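Local coordinates for protein putative metallopeptidase (Shewanella baltica OS155, PDB 3IEH) that probably acts as a zinc-dependent metallocarboxypeptidase of the peptidase M14 family, a hydrolase that carries a bound zinc ion, at residues S6-F11 / R116-N121; L69-G74 / L167-D172; E125-G130 / H143-G148; G130-N135 / F226-E231. All coordinates share one frame; numbering follows the deposited sequence.

Interaction 2 is the core contact: two neighbouring parallel strands of the central sheet pair about 1 Å (centre to centre) from the middle of the chain, and one supplies a zinc ligand. Interaction 4 is also buried although 16 Å out, while 1 and 3 are partly buried; these three join loops, a short strand and helix starts. Interaction 1 ties the N-terminal segment to the loop after helix 111-116 by aromatic packing and a few bonds. Interactions 3 and 4 share Gly130; the first is mostly polar and water-bridged, the second mostly aromatic. Asn121 and Glu147 join 1 to 3, Asn128 and Glu231 join 3 to 4, and Phe230 of 4 packs against Leu70 of 2.

Interaction 1. Residues S6-F11 / R116-N121; sequences SPFESF and RGHRFN
A Schellman motif that ends helix 111-116 places Gly117, its C-prime residue with positive phi, beside the N-terminal loop 6-11. Gly117 O accepts from Phe11 N at 2.8 Å, and the carbonyl just before it is taken as well: Ser10 OG, anti to its own backbone N, donates to Arg116 O over 2.6 Å. Three residues on, Phe120 N gives a nearly straight bond to Pro7 O (3.2 Å, 172° at the hydrogen).

Two side-chain pairs carry most of the packing. Pro7 CB stands squarely over the Phe120 ring, 3.3 Å from its centroid and only 2° off the normal, a CH-pi contact that brings it almost equally near all six ring carbons. The rings of Phe8 and His118 form a T-shaped stack, planes at 81°; the edge atom Phe8 CD1 approaches one imidazole face near its rim while Arg116 CB lies over the opposite face. A weak bond from His118 ND1 to Phe120 O (2.8 Å) may help orient that imidazole.

One water bridges the loops, donating to Ser6 O and Glu9 O and accepting from Arg119 N. The guanidinium of Arg119 leads away to a salt bridge with Glu78 beside the zinc ligands. The contact thus packs a type I turn, Ser6 to Glu9, against a helix end closed by a Schellman motif, with the loop after it bordering the metal site.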
loop_
_atom_site.group_PDB
_atom_site.type_symbol
_atom_site.label_atom_id
_atom_site.label_comp_id
_atom_site.label_asym_id
_atom_site.label_seq_id
_atom_site.Cartn_x
_atom_site.Cartn_y
_atom_site.Cartn_z
ATOM N N SER A 6 14.947 -6.424 13.928
ATOM C CA SER A 6 14.647 -5.190 14.659
ATOM C C SER A 6 13.886 -4.226 13.769
ATOM O O SER A 6 14.304 -3.986 12.641
ATOM C CB SER A 6 15.918 -4.508 15.223
ATOM O OG SER A 6 15.659 -3.181 15.731
ATOM N N PRO A 7 12.768 -3.667 14.280
ATOM C CA PRO A 7 11.979 -2.623 13.600
ATOM C C PRO A 7 12.689 -1.232 13.480
ATOM O O PRO A 7 12.100 -0.262 12.961
ATOM C CB PRO A 7 10.754 -2.492 14.515
ATOM C CG PRO A 7 11.308 -2.718 15.880
ATOM C CD PRO A 7 12.260 -3.900 15.647
ATOM N N PHE A 8 13.911 -1.128 13.984
ATOM C CA PHE A 8 14.779 0.031 13.682
ATOM C C PHE A 8 15.988 -0.325 12.795
ATOM O O PHE A 8 16.832 0.530 12.515
ATOM C CB PHE A 8 15.304 0.671 14.965
ATOM C CG PHE A 8 14.253 1.351 15.787
ATOM C CD1 PHE A 8 13.487 2.381 15.244
ATOM C CD2 PHE A 8 14.055 0.989 17.108
ATOM C CE1 PHE A 8 12.545 3.013 15.996
ATOM C CE2 PHE A 8 13.118 1.650 17.883
ATOM C CZ PHE A 8 12.376 2.659 17.339
ATOM N N GLU A 9 16.114 -1.583 12.379
ATOM C CA GLU A 9 17.181 -1.932 11.460
ATOM C C GLU A 9 16.905 -1.253 10.110
ATOM O O GLU A 9 15.777 -1.283 9.568
ATOM C CB GLU A 9 17.321 -3.432 11.293
ATOM C CG GLU A 9 18.465 -3.790 10.390
ATOM C CD GLU A 9 18.769 -5.261 10.381
ATOM O OE1 GLU A 9 17.969 -6.052 10.951
ATOM O OE2 GLU A 9 19.820 -5.617 9.794
ATOM N N SER A 10 17.966 -0.678 9.575
ATOM C CA SER A 10 17.906 0.144 8.412
ATOM C C SER A 10 18.289 -0.655 7.163
ATOM O O SER A 10 19.346 -1.305 7.120
ATOM C CB SER A 10 18.849 1.331 8.620
ATOM O OG SER A 10 18.832 2.178 7.493
ATOM N N PHE A 11 17.415 -0.598 6.157
ATOM C CA PHE A 11 17.603 -1.267 4.875
ATOM C C PHE A 11 17.629 -0.238 3.767
ATOM O O PHE A 11 16.740 0.606 3.660
ATOM C CB PHE A 11 16.461 -2.227 4.601
ATOM C CG PHE A 11 16.397 -3.396 5.550
ATOM C CD1 PHE A 11 15.749 -3.289 6.774
ATOM C CD2 PHE A 11 16.959 -4.613 5.202
ATOM C CE1 PHE A 11 15.691 -4.364 7.636
ATOM C CE2 PHE A 11 16.903 -5.703 6.071
ATOM C CZ PHE A 11 16.266 -5.578 7.279
ATOM N N ARG A 116 14.791 6.786 7.021
ATOM C CA ARG A 116 15.746 6.003 7.797
ATOM C C ARG A 116 15.917 4.572 7.279
ATOM O O ARG A 116 16.839 3.862 7.688
ATOM C CB ARG A 116 15.297 5.994 9.252
ATOM C CG ARG A 116 15.358 7.363 9.845
ATOM C CD ARG A 116 14.514 7.500 11.085
ATOM N NE ARG A 116 14.758 8.784 11.723
ATOM C CZ ARG A 116 14.329 9.952 11.262
ATOM N NH1 ARG A 116 13.597 10.033 10.154
ATOM N NH2 ARG A 116 14.645 11.056 11.924
ATOM N N GLY A 117 15.040 4.145 6.380
ATOM C CA GLY A 117 15.076 2.767 5.873
ATOM C C GLY A 117 14.595 1.736 6.893
ATOM O O GLY A 117 14.939 0.557 6.787
ATOM N N HIS A 118 13.814 2.156 7.897
ATOM C CA HIS A 118 13.330 1.190 8.877
ATOM C C HIS A 118 11.814 1.159 9.055
ATOM O O HIS A 118 11.091 2.110 8.757
ATOM C CB HIS A 118 14.096 1.215 10.224
ATOM C CG HIS A 118 13.928 2.466 11.037
ATOM N ND1 HIS A 118 12.694 2.990 11.374
ATOM C CD2 HIS A 118 14.853 3.261 11.628
ATOM C CE1 HIS A 118 12.873 4.080 12.105
ATOM N NE2 HIS A 118 14.174 4.261 12.281
ATOM N N ARG A 119 11.370 -0.005 9.512
ATOM C CA ARG A 119 9.966 -0.356 9.615
ATOM C C ARG A 119 9.094 0.627 10.393
ATOM O O ARG A 119 8.060 1.102 9.912
ATOM C CB ARG A 119 9.908 -1.724 10.286
ATOM C CG ARG A 119 8.575 -2.321 10.341
ATOM C CD ARG A 119 8.703 -3.729 10.851
ATOM N NE ARG A 119 7.449 -4.422 10.659
ATOM C CZ ARG A 119 7.075 -4.980 9.513
ATOM N NH1 ARG A 119 7.864 -4.920 8.447
ATOM N NH2 ARG A 119 5.897 -5.596 9.434
ATOM N N PHE A 120 9.484 0.893 11.620
ATOM C CA PHE A 120 8.732 1.823 12.452
ATOM C C PHE A 120 9.003 3.271 12.031
ATOM O O PHE A 120 9.998 3.571 11.320
ATOM C CB PHE A 120 9.100 1.599 13.942
ATOM C CG PHE A 120 8.485 0.341 14.558
ATOM C CD1 PHE A 120 7.751 -0.582 13.792
ATOM C CD2 PHE A 120 8.690 0.055 15.894
ATOM C CE1 PHE A 120 7.211 -1.705 14.370
ATOM C CE2 PHE A 120 8.157 -1.090 16.480
ATOM C CZ PHE A 120 7.418 -1.969 15.723
ATOM N N ASN A 121 8.094 4.162 12.434
ATOM C CA ASN A 121 8.352 5.571 12.286
ATOM C C ASN A 121 9.468 5.857 13.286
ATOM O O ASN A 121 9.885 4.956 14.055
ATOM C CB ASN A 121 7.088 6.431 12.487
ATOM C CG ASN A 121 6.496 6.369 13.901
ATOM O OD1 ASN A 121 7.146 5.973 14.869
ATOM N ND2 ASN A 121 5.243 6.810 14.019
HETATM O O HOH W 1 13.464 -2.293 10.085
#

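Interaction 2. Residues L69-G74 / L167-D172; sequences LLISAG and LTCHED. With ZN (zinc ion), chain B.
Ser72 and Leu167 stand at the centre of three backbone hydrogen bonds joining strands 68-73 and 165-172. Leu167 N donates to Leu70 O at 2.9 Å and 174°; Leu167 O then accepts from Ser72 N, and Ser72 O from Cys169 N. Leu167 bonds to both neighbours of its bridge partner Ile71, and Ser72 to both neighbours of Thr168, the pattern of parallel strands; the axes agree, 4.7 Å apart at closest with directions 18° apart. CA-H...O contacts, such as Ile71 CA to Leu167 O at 3.2 Å, run alongside.

On one face of the sheet Ser72 OG and Thr168 OG1 share a hydrogen bond of 2.9 Å. Thr168 OG1 reaches it by standing anti to its backbone N (chi1 -170°), and it also receives a weak bond from His170 NE2 (3.2 Å), which may help orient the imidazole. On the other face the contacts are apolar: Ile71 CG2 meets Leu167 CD2 at 4.1 Å and is close to Cys169 SG, beneath helix 253-271.

Beyond Ala73 the strands part, and a water accepts from Gly74 N and donates to Cys169 O. Past Cys169, His170 ND1 binds the zinc ion at 2.5 Å, with His76, Glu79 and a water as further ligands. Parallel strands whose C-terminal ends lead to the metal ligands are typical of the alpha/beta fold of M14 zinc peptidases.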
loop_
_atom_site.group_PDB
_atom_site.type_symbol
_atom_site.label_atom_id
_atom_site.label_comp_id
_atom_site.label_asym_id
_atom_site.label_seq_id
_atom_site.Cartn_x
_atom_site.Cartn_y
_atom_site.Cartn_z
ATOM N N LEU A 69 -11.187 3.622 -5.909
ATOM C CA LEU A 69 -10.105 2.716 -5.552
ATOM C C LEU A 69 -8.938 3.478 -4.884
ATOM O O LEU A 69 -8.574 4.587 -5.298
ATOM C CB LEU A 69 -9.611 2.003 -6.811
ATOM C CG LEU A 69 -10.659 1.139 -7.549
ATOM C CD1 LEU A 69 -10.065 0.541 -8.832
ATOM C CD2 LEU A 69 -11.212 0.033 -6.647
ATOM N N LEU A 70 -8.380 2.858 -3.849
ATOM C CA LEU A 70 -7.308 3.420 -3.045
ATOM C C LEU A 70 -6.083 2.521 -3.093
ATOM O O LEU A 70 -6.196 1.319 -2.843
ATOM C CB LEU A 70 -7.763 3.548 -1.574
ATOM C CG LEU A 70 -6.726 4.077 -0.563
ATOM C CD1 LEU A 70 -6.333 5.480 -0.896
ATOM C CD2 LEU A 70 -7.193 3.984 0.857
ATOM N N ILE A 71 -4.926 3.090 -3.432
ATOM C CA ILE A 71 -3.668 2.352 -3.337
ATOM C C ILE A 71 -2.807 3.060 -2.293
ATOM O O ILE A 71 -2.622 4.285 -2.345
ATOM C CB ILE A 71 -2.889 2.280 -4.665
ATOM C CG1 ILE A 71 -3.770 1.730 -5.795
ATOM C CG2 ILE A 71 -1.602 1.424 -4.448
ATOM C CD1 ILE A 71 -3.049 1.592 -7.124
ATOM N N SER A 72 -2.298 2.310 -1.333
ATOM C CA SER A 72 -1.492 2.913 -0.271
ATOM C C SER A 72 -0.193 2.141 -0.230
ATOM O O SER A 72 -0.179 0.974 -0.544
ATOM C CB SER A 72 -2.203 2.824 1.063
ATOM O OG SER A 72 -2.426 1.451 1.415
ATOM N N ALA A 73 0.888 2.820 0.141
ATOM C CA ALA A 73 2.216 2.244 0.230
ATOM C C ALA A 73 2.969 2.920 1.354
ATOM O O ALA A 73 2.573 3.985 1.823
ATOM C CB ALA A 73 2.966 2.448 -1.098
ATOM N N GLY A 74 4.047 2.292 1.799
ATOM C CA GLY A 74 4.959 2.912 2.735
ATOM C C GLY A 74 4.517 3.033 4.181
ATOM O O GLY A 74 4.938 3.973 4.872
ATOM N N LEU A 167 -5.985 -1.506 -2.204
ATOM C CA LEU A 167 -4.745 -2.237 -2.369
ATOM C C LEU A 167 -3.733 -1.540 -1.503
ATOM O O LEU A 167 -3.612 -0.316 -1.532
ATOM C CB LEU A 167 -4.270 -2.244 -3.822
ATOM C CG LEU A 167 -2.803 -2.630 -4.088
ATOM C CD1 LEU A 167 -2.509 -4.031 -3.662
ATOM C CD2 LEU A 167 -2.451 -2.426 -5.565
ATOM N N THR A 168 -3.004 -2.315 -0.723
ATOM C CA THR A 168 -1.887 -1.761 0.025
ATOM C C THR A 168 -0.623 -2.546 -0.371
ATOM O O THR A 168 -0.650 -3.770 -0.403
ATOM C CB THR A 168 -2.139 -1.759 1.552
ATOM O OG1 THR A 168 -1.107 -0.987 2.173
ATOM C CG2 THR A 168 -2.129 -3.169 2.123
ATOM N N CYS A 169 0.464 -1.843 -0.700
ATOM C CA CYS A 169 1.676 -2.489 -1.203
ATOM C C CYS A 169 2.806 -2.571 -0.181
ATOM O O CYS A 169 3.464 -1.565 0.130
ATOM C CB CYS A 169 2.118 -1.773 -2.451
ATOM S SG CYS A 169 0.827 -1.957 -3.721
ATOM N N HIS A 170 3.016 -3.778 0.341
ATOM C CA HIS A 170 3.999 -4.019 1.377
ATOM C C HIS A 170 5.115 -4.872 0.841
ATOM O O HIS A 170 5.071 -5.351 -0.307
ATOM C CB HIS A 170 3.342 -4.712 2.560
ATOM C CG HIS A 170 2.442 -3.811 3.351
ATOM N ND1 HIS A 170 2.783 -3.324 4.588
ATOM C CD2 HIS A 170 1.244 -3.264 3.054
ATOM C CE1 HIS A 170 1.815 -2.553 5.041
ATOM N NE2 HIS A 170 0.868 -2.500 4.130
ATOM N N GLU A 171 6.153 -5.001 1.653
ATOM C CA GLU A 171 7.257 -5.893 1.345
ATOM C C GLU A 171 7.634 -6.680 2.587
ATOM O O GLU A 171 7.379 -6.250 3.687
ATOM C CB GLU A 171 8.465 -5.133 0.851
ATOM C CG GLU A 171 8.255 -4.295 -0.361
ATOM C CD GLU A 171 9.546 -4.165 -1.142
ATOM O OE1 GLU A 171 10.305 -3.242 -0.844
ATOM O OE2 GLU A 171 9.864 -5.029 -1.990
ATOM N N ASP A 172 8.234 -7.845 2.393
ATOM C CA ASP A 172 8.654 -8.704 3.498
ATOM C C ASP A 172 10.179 -8.877 3.400
ATOM O O ASP A 172 10.671 -9.585 2.518
ATOM C CB ASP A 172 7.887 -10.041 3.410
ATOM C CG ASP A 172 8.198 -11.020 4.558
ATOM O OD1 ASP A 172 9.143 -10.830 5.363
ATOM O OD2 ASP A 172 7.486 -12.031 4.627
HETATM ZN ZN ZN B . 4.698 -4.192 5.863
HETATM O O HOH W 2 5.574 -0.116 1.190
HETATM O O HOH W 3 4.055 -6.403 5.981
#

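Interaction 3. Residues E125-G130 / H143-G148; sequences ENPNRG and HTSVEG
Glu125 OE1 is gripped by two N-H groups: Val146 N donates to it at 2.8 Å and 167°, arriving from above the carboxylate plane, and Asn121 ND2 supplies another hydrogen bond. The Glu125 chain, extended beyond CG, lies along Ser145, with OE1 3.2 Å from Ser145 CB, and so reaches helix 146-152. Ser145 is the N-cap of that helix: its OG accepts from Gly148 N (3.0 Å) and donates to Glu147 OE1 nearly along the C-O axis of that oxygen. Pro127 packs beside this group, its CA 3.3 Å from Ser145 OG and its CG against Glu147 OE1.

At the other end of the loop, Thr144 OG1 donates to Gly130 O over 2.7 Å. Arg129 leaves its backbone with CG between N and the carbonyl carbon (chi1 74°) and bends at chi3, which lays the guanidinium flat on the His143 ring. The centres are 3.7 Å apart with planes at 26°, and NH2 stands over the middle of the imidazole.

In the seam between the backbones one water accepts from Asn126 N and another from Ser145 N, the second also donating to Pro127 O and Arg129 O. The loop so held offers Asn126 OD1 to NE2 of the zinc ligand His76, as a second-shell partner.

The carboxylates of Glu125 and Glu147 approach to 4.0 Å between their OE1 atoms. Asn121 ND2 donates to both, and the positive end of the helix dipole would probably ease their repulsion, consistent with two acidic groups held at a helix N-terminus.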
loop_
_atom_site.group_PDB
_atom_site.type_symbol
_atom_site.label_atom_id
_atom_site.label_comp_id
_atom_site.label_asym_id
_atom_site.label_seq_id
_atom_site.Cartn_x
_atom_site.Cartn_y
_atom_site.Cartn_z
ATOM N N GLU A 125 6.685 3.580 16.641
ATOM C CA GLU A 125 5.311 3.135 16.413
ATOM C C GLU A 125 5.249 2.372 15.090
ATOM O O GLU A 125 6.075 2.607 14.221
ATOM C CB GLU A 125 4.363 4.321 16.312
ATOM C CG GLU A 125 4.460 5.288 17.434
ATOM C CD GLU A 125 3.582 6.520 17.255
ATOM O OE1 GLU A 125 3.454 7.021 16.115
ATOM O OE2 GLU A 125 3.029 6.981 18.281
ATOM N N ASN A 126 4.253 1.485 14.958
ATOM C CA ASN A 126 3.991 0.709 13.740
ATOM C C ASN A 126 2.769 1.286 13.066
ATOM O O ASN A 126 1.640 1.032 13.504
ATOM C CB ASN A 126 3.747 -0.768 14.063
ATOM C CG ASN A 126 3.488 -1.620 12.806
ATOM O OD1 ASN A 126 3.356 -1.105 11.673
ATOM N ND2 ASN A 126 3.401 -2.931 13.007
ATOM N N PRO A 127 2.971 2.058 11.986
ATOM C CA PRO A 127 1.834 2.774 11.433
ATOM C C PRO A 127 0.698 1.895 10.881
ATOM O O PRO A 127 -0.405 2.380 10.723
ATOM C CB PRO A 127 2.465 3.632 10.331
ATOM C CG PRO A 127 3.901 3.776 10.734
ATOM C CD PRO A 127 4.236 2.463 11.342
ATOM N N ASN A 128 0.965 0.618 10.636
ATOM C CA ASN A 128 -0.012 -0.297 10.048
ATOM C C ASN A 128 -0.883 -1.051 11.055
ATOM O O ASN A 128 -1.667 -1.887 10.646
ATOM C CB ASN A 128 0.728 -1.322 9.186
ATOM C CG ASN A 128 -0.202 -2.141 8.273
ATOM O OD1 ASN A 128 0.039 -3.325 8.032
ATOM N ND2 ASN A 128 -1.254 -1.516 7.777
ATOM N N ARG A 129 -0.754 -0.791 12.350
ATOM C CA ARG A 129 -1.622 -1.444 13.326
ATOM C C ARG A 129 -2.451 -0.423 14.143
ATOM O O ARG A 129 -2.365 0.809 13.936
ATOM C CB ARG A 129 -0.784 -2.368 14.237
ATOM C CG ARG A 129 0.078 -1.648 15.283
ATOM C CD ARG A 129 0.959 -2.622 16.126
ATOM N NE ARG A 129 0.172 -3.431 17.052
ATOM C CZ ARG A 129 0.645 -4.426 17.801
ATOM N NH1 ARG A 129 1.921 -4.773 17.772
ATOM N NH2 ARG A 129 -0.182 -5.076 18.607
ATOM N N GLY A 130 -3.281 -0.943 15.051
ATOM C CA GLY A 130 -4.153 -0.111 15.864
ATOM C C GLY A 130 -5.418 0.393 15.185
ATOM O O GLY A 130 -6.046 1.312 15.685
ATOM N N HIS A 143 -1.852 1.096 20.332
ATOM C CA HIS A 143 -0.815 0.878 19.343
ATOM C C HIS A 143 -0.948 1.779 18.123
ATOM O O HIS A 143 -0.061 1.792 17.295
ATOM C CB HIS A 143 -0.843 -0.569 18.857
ATOM C CG HIS A 143 -0.517 -1.571 19.917
ATOM N ND1 HIS A 143 -1.454 -2.453 20.414
ATOM C CD2 HIS A 143 0.643 -1.841 20.566
ATOM C CE1 HIS A 143 -0.884 -3.216 21.328
ATOM N NE2 HIS A 143 0.387 -2.863 21.444
ATOM N N THR A 144 -2.059 2.497 17.979
ATOM C CA THR A 144 -2.256 3.341 16.796
ATOM C C THR A 144 -1.190 4.433 16.788
ATOM O O THR A 144 -1.021 5.141 17.773
ATOM C CB THR A 144 -3.640 4.008 16.795
ATOM O OG1 THR A 144 -4.634 3.051 17.178
ATOM C CG2 THR A 144 -3.944 4.637 15.431
ATOM N N SER A 145 -0.480 4.560 15.680
ATOM C CA SER A 145 0.609 5.523 15.555
ATOM C C SER A 145 0.045 6.920 15.276
ATOM O O SER A 145 -1.157 7.073 15.091
ATOM C CB SER A 145 1.528 5.120 14.391
ATOM O OG SER A 145 0.907 5.468 13.150
ATOM N N VAL A 146 0.928 7.921 15.249
ATOM C CA VAL A 146 0.566 9.274 14.820
ATOM C C VAL A 146 -0.123 9.228 13.448
ATOM O O VAL A 146 -1.181 9.825 13.229
ATOM C CB VAL A 146 1.830 10.164 14.654
ATOM C CG1 VAL A 146 1.461 11.517 14.123
ATOM C CG2 VAL A 146 2.570 10.308 15.963
ATOM N N GLU A 147 0.483 8.509 12.515
ATOM C CA GLU A 147 -0.084 8.412 11.163
ATOM C C GLU A 147 -1.468 7.743 11.185
ATOM O O GLU A 147 -2.404 8.210 10.533
ATOM C CB GLU A 147 0.857 7.656 10.212
ATOM C CG GLU A 147 2.307 8.202 10.162
ATOM C CD GLU A 147 3.211 7.663 11.257
ATOM O OE1 GLU A 147 2.699 7.000 12.197
ATOM O OE2 GLU A 147 4.442 7.897 11.165
ATOM N N GLY A 148 -1.595 6.651 11.938
ATOM C CA GLY A 148 -2.870 5.942 12.016
ATOM C C GLY A 148 -3.954 6.853 12.542
ATOM O O GLY A 148 -5.064 6.874 12.010
HETATM O O HOH W 4 2.271 1.290 16.910
HETATM O O HOH W 5 -1.390 3.121 13.197
#

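Interaction 4. Residues G130-N135 / F226-E231; sequences GFVFEN and FDTSFE. With GOL (glycerol), chain I.
Phe131 N donates to Thr228 O (2.9 Å, 153° at the hydrogen), the backbone hydrogen bond that joins the approach to strand 132-134 to the turn before helix 230-237; in return Thr228 CA makes a CA-H...O contact with Phe131 O at 3.5 Å.

The Phe131 ring then lies over the first residue of the helix. Phe230 CA sits above one face, toward the rim, and Phe230 CB makes a CH-pi contact 4.1 Å from the ring centroid. With Phe230 CG anti to its backbone N (chi1 176°), its own ring turns an edge toward the Phe131 face, an edge-to-face pair with centroids 5.4 Å apart and planes at 68°. Thr228 O is at the Phe131 edge, in plane.

Asp227 OD1 shapes the turn, accepting from Ser229 N (3.0 Å) in an Asx turn and from Ser229 OG on its syn side. Ser229 is the N-cap, its OG accepting from Ala232 N. A glycerol, probably from the crystallisation liquor, donates through O3 to Phe131 O (2.8 Å) and through O2 to Asp227 O.

The Phe131 ring also packs on Cys233 of helix 230-237 and on Leu151 and Leu152 of helix 146-152, and so lies between the two helices; next to it Val132 forms a backbone hydrogen bond with Lys139 of strand 137-139.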
loop_
_atom_site.group_PDB
_atom_site.type_symbol
_atom_site.label_atom_id
_atom_site.label_comp_id
_atom_site.label_asym_id
_atom_site.label_seq_id
_atom_site.Cartn_x
_atom_site.Cartn_y
_atom_site.Cartn_z
ATOM N N GLY A 130 -3.281 -0.943 15.051
ATOM C CA GLY A 130 -4.153 -0.111 15.864
ATOM C C GLY A 130 -5.418 0.393 15.185
ATOM O O GLY A 130 -6.046 1.312 15.685
ATOM N N PHE A 131 -5.813 -0.179 14.051
ATOM C CA PHE A 131 -7.100 0.190 13.455
ATOM C C PHE A 131 -8.137 -0.863 13.849
ATOM O O PHE A 131 -8.280 -1.891 13.184
ATOM C CB PHE A 131 -7.008 0.269 11.939
ATOM C CG PHE A 131 -5.930 1.172 11.447
ATOM C CD1 PHE A 131 -4.644 0.686 11.263
ATOM C CD2 PHE A 131 -6.200 2.518 11.164
ATOM C CE1 PHE A 131 -3.627 1.517 10.786
ATOM C CE2 PHE A 131 -5.208 3.370 10.710
ATOM C CZ PHE A 131 -3.911 2.871 10.514
ATOM N N VAL A 132 -8.840 -0.588 14.943
ATOM C CA VAL A 132 -9.845 -1.481 15.500
ATOM C C VAL A 132 -11.232 -1.112 14.969
ATOM O O VAL A 132 -11.520 0.066 14.758
ATOM C CB VAL A 132 -9.887 -1.327 17.017
ATOM C CG1 VAL A 132 -10.941 -2.244 17.605
ATOM C CG2 VAL A 132 -8.505 -1.583 17.613
ATOM N N PHE A 133 -12.106 -2.101 14.798
ATOM C CA PHE A 133 -13.456 -1.856 14.284
ATOM C C PHE A 133 -14.469 -2.157 15.365
ATOM O O PHE A 133 -14.920 -3.285 15.489
ATOM C CB PHE A 133 -13.735 -2.714 13.054
ATOM C CG PHE A 133 -15.035 -2.392 12.396
ATOM C CD1 PHE A 133 -15.171 -1.219 11.654
ATOM C CD2 PHE A 133 -16.138 -3.247 12.531
ATOM C CE1 PHE A 133 -16.382 -0.894 11.043
ATOM C CE2 PHE A 133 -17.349 -2.940 11.918
ATOM C CZ PHE A 133 -17.474 -1.754 11.172
ATOM N N GLU A 134 -14.819 -1.137 16.144
ATOM C CA GLU A 134 -15.739 -1.289 17.266
ATOM C C GLU A 134 -17.036 -0.487 17.167
ATOM O O GLU A 134 -17.021 0.717 16.867
ATOM C CB GLU A 134 -15.048 -0.867 18.552
ATOM C CG GLU A 134 -14.321 -1.983 19.238
ATOM C CD GLU A 134 -14.116 -1.704 20.718
ATOM O OE1 GLU A 134 -15.020 -1.084 21.348
ATOM O OE2 GLU A 134 -13.054 -2.119 21.242
ATOM N N ASN A 135 -18.148 -1.161 17.479
ATOM C CA ASN A 135 -19.476 -0.545 17.497
ATOM C C ASN A 135 -19.826 -0.069 16.096
ATOM O O ASN A 135 -20.386 1.002 15.921
ATOM C CB ASN A 135 -19.541 0.641 18.488
ATOM C CG ASN A 135 -19.014 0.292 19.892
ATOM O OD1 ASN A 135 -19.181 1.073 20.841
ATOM N ND2 ASN A 135 -18.373 -0.866 20.024
ATOM N N PHE A 226 -8.494 -11.367 9.146
ATOM C CA PHE A 226 -8.734 -10.044 9.736
ATOM C C PHE A 226 -7.870 -9.801 10.963
ATOM O O PHE A 226 -7.791 -10.626 11.851
ATOM C CB PHE A 226 -10.221 -9.851 10.050
ATOM C CG PHE A 226 -11.057 -9.621 8.826
ATOM C CD1 PHE A 226 -11.513 -10.692 8.064
ATOM C CD2 PHE A 226 -11.361 -8.332 8.401
ATOM C CE1 PHE A 226 -12.280 -10.481 6.927
ATOM C CE2 PHE A 226 -12.126 -8.124 7.261
ATOM C CZ PHE A 226 -12.594 -9.189 6.532
ATOM N N ASP A 227 -7.200 -8.660 10.966
ATOM C CA ASP A 227 -6.326 -8.211 12.042
ATOM C C ASP A 227 -6.688 -6.734 12.274
ATOM O O ASP A 227 -7.714 -6.274 11.785
ATOM C CB ASP A 227 -4.848 -8.391 11.615
ATOM C CG ASP A 227 -4.493 -7.585 10.379
ATOM O OD1 ASP A 227 -5.396 -6.878 9.884
ATOM O OD2 ASP A 227 -3.333 -7.647 9.888
ATOM N N THR A 228 -5.852 -6.001 13.004
ATOM C CA THR A 228 -6.047 -4.587 13.294
ATOM C C THR A 228 -5.253 -3.703 12.333
ATOM O O THR A 228 -4.924 -2.572 12.653
ATOM C CB THR A 228 -5.633 -4.260 14.738
ATOM O OG1 THR A 228 -4.270 -4.637 14.933
ATOM C CG2 THR A 228 -6.488 -4.999 15.719
ATOM N N SER A 229 -4.976 -4.215 11.140
ATOM C CA SER A 229 -4.284 -3.460 10.087
ATOM C C SER A 229 -5.219 -2.493 9.360
ATOM O O SER A 229 -6.424 -2.662 9.352
ATOM C CB SER A 229 -3.682 -4.402 9.043
ATOM O OG SER A 229 -4.696 -4.943 8.218
ATOM N N PHE A 230 -4.626 -1.504 8.713
ATOM C CA PHE A 230 -5.367 -0.497 7.975
ATOM C C PHE A 230 -6.327 -1.130 6.952
ATOM O O PHE A 230 -7.500 -0.770 6.880
ATOM C CB PHE A 230 -4.338 0.420 7.297
ATOM C CG PHE A 230 -4.925 1.479 6.416
ATOM C CD1 PHE A 230 -5.578 2.580 6.966
ATOM C CD2 PHE A 230 -4.781 1.404 5.028
ATOM C CE1 PHE A 230 -6.108 3.595 6.140
ATOM C CE2 PHE A 230 -5.286 2.416 4.197
ATOM C CZ PHE A 230 -5.958 3.514 4.753
ATOM N N GLU A 231 -5.806 -2.076 6.173
ATOM C CA GLU A 231 -6.566 -2.801 5.139
ATOM C C GLU A 231 -7.759 -3.556 5.732
ATOM O O GLU A 231 -8.893 -3.392 5.270
ATOM C CB GLU A 231 -5.673 -3.835 4.436
ATOM C CG GLU A 231 -4.191 -3.438 4.211
ATOM C CD GLU A 231 -3.199 -3.726 5.377
ATOM O OE1 GLU A 231 -2.998 -4.905 5.766
ATOM O OE2 GLU A 231 -2.562 -2.762 5.844
HETATM C C1 GOL I . -11.875 -6.086 13.883
HETATM O O1 GOL I . -11.332 -5.440 15.016
HETATM C C2 GOL I . -11.307 -5.460 12.614
HETATM O O2 GOL I . -10.859 -6.444 11.701
HETATM C C3 GOL I . -10.151 -4.528 12.946
HETATM O O3 GOL I . -9.732 -3.861 11.787
HETATM O O HOH W 6 -3.183 -3.397 17.246
#